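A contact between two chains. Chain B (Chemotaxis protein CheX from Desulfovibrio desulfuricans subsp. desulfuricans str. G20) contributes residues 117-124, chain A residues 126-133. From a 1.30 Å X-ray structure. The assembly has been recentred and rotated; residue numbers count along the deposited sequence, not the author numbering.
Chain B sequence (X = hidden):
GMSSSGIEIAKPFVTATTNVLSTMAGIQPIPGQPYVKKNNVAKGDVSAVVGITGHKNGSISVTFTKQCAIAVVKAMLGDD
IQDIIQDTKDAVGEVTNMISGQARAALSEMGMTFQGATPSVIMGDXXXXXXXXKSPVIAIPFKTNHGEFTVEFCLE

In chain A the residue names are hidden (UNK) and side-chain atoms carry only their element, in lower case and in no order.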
ATOM      1  N   ALA B 117      -3.908   5.098  -8.178  1.00  8.86           N
ATOM      2  CA  ALA B 117      -2.643   5.552  -7.601  1.00  8.77           C
ATOM      3  C   ALA B 117      -1.486   4.651  -8.057  1.00  9.12           C
ATOM      4  O   ALA B 117      -1.664   3.733  -8.861  1.00 10.15           O
ATOM      5  CB  ALA B 117      -2.808   5.599  -6.051  1.00 10.45           C
ATOM      6  N   THR B 118      -0.276   4.910  -7.562  1.00  9.31           N
ATOM      7  CA  THR B 118       0.864   4.055  -7.877  1.00  8.65           C
ATOM      8  C   THR B 118       0.882   2.864  -6.897  1.00  8.94           C
ATOM      9  O   THR B 118       0.608   3.037  -5.719  1.00  9.19           O
ATOM     10  CB  THR B 118       2.192   4.838  -7.743  1.00  9.25           C
ATOM     11  OG1 THR B 118       2.249   5.545  -6.514  1.00 10.76           O
ATOM     12  CG2 THR B 118       2.263   5.861  -8.870  1.00 12.63           C
ATOM     13  N   PRO B 119       1.222   1.649  -7.380  1.00  8.38           N
ATOM     14  CA  PRO B 119       1.259   0.522  -6.459  1.00  8.77           C
ATOM     15  C   PRO B 119       2.466   0.531  -5.523  1.00  9.03           C
ATOM     16  O   PRO B 119       3.449   1.230  -5.775  1.00  9.38           O
ATOM     17  CB  PRO B 119       1.380  -0.708  -7.382  1.00  9.64           C
ATOM     18  CG  PRO B 119       0.924  -0.204  -8.775  1.00 10.36           C
ATOM     19  CD  PRO B 119       1.422   1.225  -8.768  1.00 10.05           C
ATOM     20  N   SER B 120       2.349  -0.266  -4.466  1.00  8.69           N
ATOM     21  CA  SER B 120       3.489  -0.631  -3.613  1.00  9.37           C
ATOM     22  C   SER B 120       3.555  -2.135  -3.523  1.00  8.67           C
ATOM     23  O   SER B 120       2.530  -2.795  -3.515  1.00  9.97           O
ATOM     24  CB  SER B 120       3.438  -0.013  -2.222  1.00 10.38           C
ATOM     25  OG  SER B 120       3.665   1.369  -2.275  1.00 15.00           O
ATOM     26  N   VAL B 121       4.779  -2.688  -3.463  1.00  8.82           N
ATOM     27  CA  VAL B 121       5.021  -4.131  -3.324  1.00  8.66           C
ATOM     28  C   VAL B 121       5.655  -4.362  -1.942  1.00  8.53           C
ATOM     29  O   VAL B 121       6.574  -3.675  -1.529  1.00  9.34           O
ATOM     30  CB  VAL B 121       5.892  -4.677  -4.440  1.00  8.72           C
ATOM     31  CG1 VAL B 121       6.318  -6.119  -4.202  1.00 10.45           C
ATOM     32  CG2 VAL B 121       5.167  -4.481  -5.819  1.00 10.16           C
ATOM     33  N   ILE B 122       5.107  -5.352  -1.256  1.00  8.83           N
ATOM     34  CA  ILE B 122       5.488  -5.734   0.100  1.00  9.41           C
ATOM     35  C   ILE B 122       6.110  -7.108   0.095  1.00  9.16           C
ATOM     36  O   ILE B 122       5.566  -8.045  -0.505  1.00  8.86           O
ATOM     37  CB  ILE B 122       4.280  -5.732   1.035  1.00 10.69           C
ATOM     38  CG1 ILE B 122       3.641  -4.318   1.097  1.00 16.04           C
ATOM     39  CG2 ILE B 122       4.696  -6.138   2.432  1.00 11.76           C
ATOM     40  CD1 ILE B 122       2.579  -4.045   0.219  1.00 23.45           C
HETATM   41  N   MSE B 123       7.278  -7.244   0.724  1.00 10.00           N
HETATM   42  CA  MSE B 123       7.945  -8.540   0.834  1.00 10.68           C
HETATM   43  C   MSE B 123       8.267  -8.829   2.306  1.00 11.96           C
HETATM   44  O   MSE B 123       8.400  -7.934   3.119  1.00 13.96           O
HETATM   45  CB  MSE B 123       9.195  -8.604  -0.045  1.00 11.38           C
HETATM   46  CG  MSE B 123       8.911  -8.329  -1.529  1.00 13.79           C
HETATM   47 SE   MSE B 123      10.502  -8.288  -2.592  0.75 13.81          SE
HETATM   48  CE  MSE B 123      10.158  -6.701  -3.604  1.00 17.25           C
ATOM     49  N   GLY B 124       8.432 -10.091   2.606  1.00 14.34           N
ATOM     50  CA  GLY B 124       8.727 -10.551   3.947  1.00 13.09           C
ATOM     51  C   GLY B 124       7.818 -11.727   4.243  1.00 13.64           C
ATOM     52  O   GLY B 124       6.591 -11.623   4.172  1.00 14.03           O
TER
ATOM     53  N   UNK A 126      10.847  -6.570   9.896  1.00 13.10           N
ATOM     54  CA  UNK A 126      11.760  -6.583   8.770  1.00 13.51           C
ATOM     55  C   UNK A 126      11.135  -6.816   7.408  1.00 12.05           C
ATOM     56  O   UNK A 126      11.837  -7.200   6.468  1.00 14.05           O
ATOM     57  N   UNK A 127       9.826  -6.565   7.296  1.00 11.00           N
ATOM     58  CA  UNK A 127       9.224  -6.530   5.956  1.00  9.71           C
ATOM     59  C   UNK A 127       9.828  -5.373   5.165  1.00  9.84           C
ATOM     60  O   UNK A 127      10.426  -4.466   5.722  1.00 10.87           O
ATOM     61  n   UNK A 127       6.536  -3.007   6.693  1.00 10.85           N
ATOM     62  c   UNK A 127       7.690  -6.434   6.012  1.00  9.12           C
ATOM     63  n   UNK A 127       6.756  -4.874   7.765  1.00 10.82           N
ATOM     64  c   UNK A 127       7.185  -5.103   6.477  1.00  9.68           C
ATOM     65  c   UNK A 127       6.383  -3.602   7.862  1.00 11.52           C
ATOM     66  c   UNK A 127       7.036  -3.934   5.810  1.00  9.47           C
ATOM     67  N   UNK A 128       9.616  -5.414   3.861  1.00 10.54           N
ATOM     68  CA  UNK A 128       9.953  -4.310   3.026  1.00 10.39           C
ATOM     69  C   UNK A 128       8.755  -3.805   2.251  1.00 10.48           C
ATOM     70  O   UNK A 128       7.865  -4.561   1.890  1.00 11.14           O
ATOM     71  c   UNK A 128      12.362  -5.022   2.784  1.00 11.51           C
ATOM     72  c   UNK A 128      11.080  -4.628   2.032  1.00 10.55           C
ATOM     73  o   UNK A 128      10.709  -5.698   1.172  1.00 12.58           O
ATOM     74  N   UNK A 129       8.768  -2.509   1.952  1.00 10.01           N
ATOM     75  CA  UNK A 129       7.790  -1.871   1.094  1.00 10.85           C
ATOM     76  C   UNK A 129       8.556  -1.102   0.027  1.00 10.16           C
ATOM     77  O   UNK A 129       9.531  -0.397   0.326  1.00 11.56           O
ATOM     78  c   UNK A 129       6.786  -1.006   1.878  1.00 14.22           C
ATOM     79  c   UNK A 129       5.754  -0.349   0.943  1.00 15.23           C
ATOM     80  c   UNK A 129       4.432   0.092   1.661  1.00 20.39           C
ATOM     81  c   UNK A 129       7.463   0.048   2.695  1.00 17.07           C
ATOM     82  N   UNK A 130       8.092  -1.245  -1.208  1.00  9.44           N
ATOM     83  CA  UNK A 130       8.700  -0.644  -2.379  1.00  9.66           C
ATOM     84  C   UNK A 130       7.637   0.059  -3.220  1.00 10.21           C
ATOM     85  O   UNK A 130       6.664  -0.553  -3.605  1.00 10.87           O
ATOM     86  c   UNK A 130       9.339  -1.718  -3.269  1.00 11.52           C
ATOM     87  o   UNK A 130      10.370  -2.457  -2.574  1.00 13.01           O
ATOM     88  N   UNK A 131       7.858   1.310  -3.548  1.00 10.82           N
ATOM     89  CA  UNK A 131       6.994   2.094  -4.424  1.00  9.01           C
ATOM     90  C   UNK A 131       7.251   1.763  -5.872  1.00  9.92           C
ATOM     91  O   UNK A 131       8.407   1.727  -6.310  1.00 12.97           O
ATOM     92  c   UNK A 131       5.115   4.744  -1.442  1.00 14.66           C
ATOM     93  c   UNK A 131       7.175   3.600  -4.187  1.00 10.66           C
ATOM     94  c   UNK A 131       6.635   4.033  -2.872  1.00 11.83           C
ATOM     95  c   UNK A 131       7.225   4.162  -1.653  1.00 14.05           C
ATOM     96  n   UNK A 131       6.249   4.566  -0.778  1.00 14.34           N
ATOM     97  n   UNK A 131       5.324   4.439  -2.712  1.00 13.91           N
ATOM     98  N   UNK A 132       6.196   1.507  -6.637  1.00  9.91           N
ATOM     99  CA  UNK A 132       6.293   1.126  -8.039  1.00 10.06           C
ATOM    100  C   UNK A 132       6.002   2.375  -8.854  1.00 11.20           C
ATOM    101  O   UNK A 132       4.837   2.775  -9.017  1.00 11.71           O
ATOM    102  c   UNK A 132       5.301   0.011  -8.370  1.00 11.97           C
ATOM    103  c   UNK A 132       5.312  -0.321  -9.868  1.00 13.04           C
ATOM    104  c   UNK A 132       5.555  -1.231  -7.508  1.00 12.50           C
ATOM    105  N   UNK A 133       7.058   3.005  -9.348  1.00 12.26           N
ATOM    106  CA  UNK A 133       6.945   4.261 -10.035  1.00 14.09           C
ATOM    107  C   UNK A 133       8.137   4.537 -10.875  1.00 16.65           C
ATOM    108  O   UNK A 133       9.213   4.074 -10.599  1.00 16.78           O
ATOM    109  o   UNK A 133       6.703   6.698  -9.697  1.00 17.23           O
ATOM    110  c   UNK A 133       7.949   5.521  -8.019  1.00 13.74           C
ATOM    111  c   UNK A 133       6.804   5.442  -9.010  1.00 12.71           C
TER
HETATM  112  O   HOH W   1       9.297  -4.611  -0.959  1.00 12.82           O
HETATM  113  O   HOH W   2       3.822   3.943  -5.042  1.00 12.26           O

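Position 126 of chain A has no side-chain atoms and makes no contact with residues 117-124 of chain B. Its phi of 70° is one that glycine adopts readily; it is G126(A), placed where the chain turns a corner before the strand.

Position 127 carries one carbon and then a five-membered ring of three carbons and two nitrogens. CA and CB of position 127 both lie 3.3 Å from O of M123(B). The ring is the imidazole of histidine, and both ring nitrogens of H127(A) are hydrogen-bonded outside this contact.

At position 128 the first side-chain carbon bears one oxygen and one carbon. The side-chain oxygen of position 128 lies 3.5 Å from CB of M123(B), a selenomethionine; this is threonine, T128(A). Its OG1 is also 2.8 Å from the oxygen of water 1. The backbones pair here in both directions: N of T128(A) donates to O of M123(B) at 2.9 Å, and N of M123(B) to O of T128(A) at 3.0 Å.

Position 129 has four carbons, forked at the first, with one arm two carbons long. The inner carbon of that arm approaches CB of S120(B) at 3.9 Å and, more loosely, CG1 of I122(B) at 4.5 Å. This is isoleucine, I129(A).

Position 130 holds one carbon and one oxygen. N of position 130 donates to O of V121(B) and N of V121(B) to O of position 130, each at 2.9 Å. The residue is serine; water 1 donates to OG of S130(A) and to O of V121(B), both at 2.9 Å, so it links the two chains.

Position 131 again shows one carbon and a ring of three carbons and two nitrogens. OG of S120(B) sits over one ring face, 3.5 Å from a ring nitrogen of position 131. It is H131(A), and that nitrogen, ND1, is hydrogen-bonded to water 2 at 2.8 Å; this water reaches OG1 of T118(B) at 2.7 Å and donates to O of P119(B) at 2.8 Å.

At position 132 one carbon carries two others, one of them 3.7 Å from CG2 of V121(B); CB of position 132 lies 4.1 Å from CD of P119(B). This is valine, V132(A).

Position 133 repeats the carbon bearing one oxygen and one carbon. Its nearest side-chain approach to residues 117-124 of chain B is CB of position 133 to CG2 of T118(B), 4.6 Å. It is T133(A).

The two strands run antiparallel, joined by four backbone hydrogen bonds, with a fifth from N of V132(A) to O of P119(B), 2.9 Å, just past the strand of chain A. Side chains of S120(B), I122(B), I129(A) and H131(A) share one face; those of V121(B), M123(B), T128(A) and S130(A) share the other. V132(A) extends the apolar packing beyond the paired residues, and two waters bridge the chains.

Chain A 126-133: GHTISHVT
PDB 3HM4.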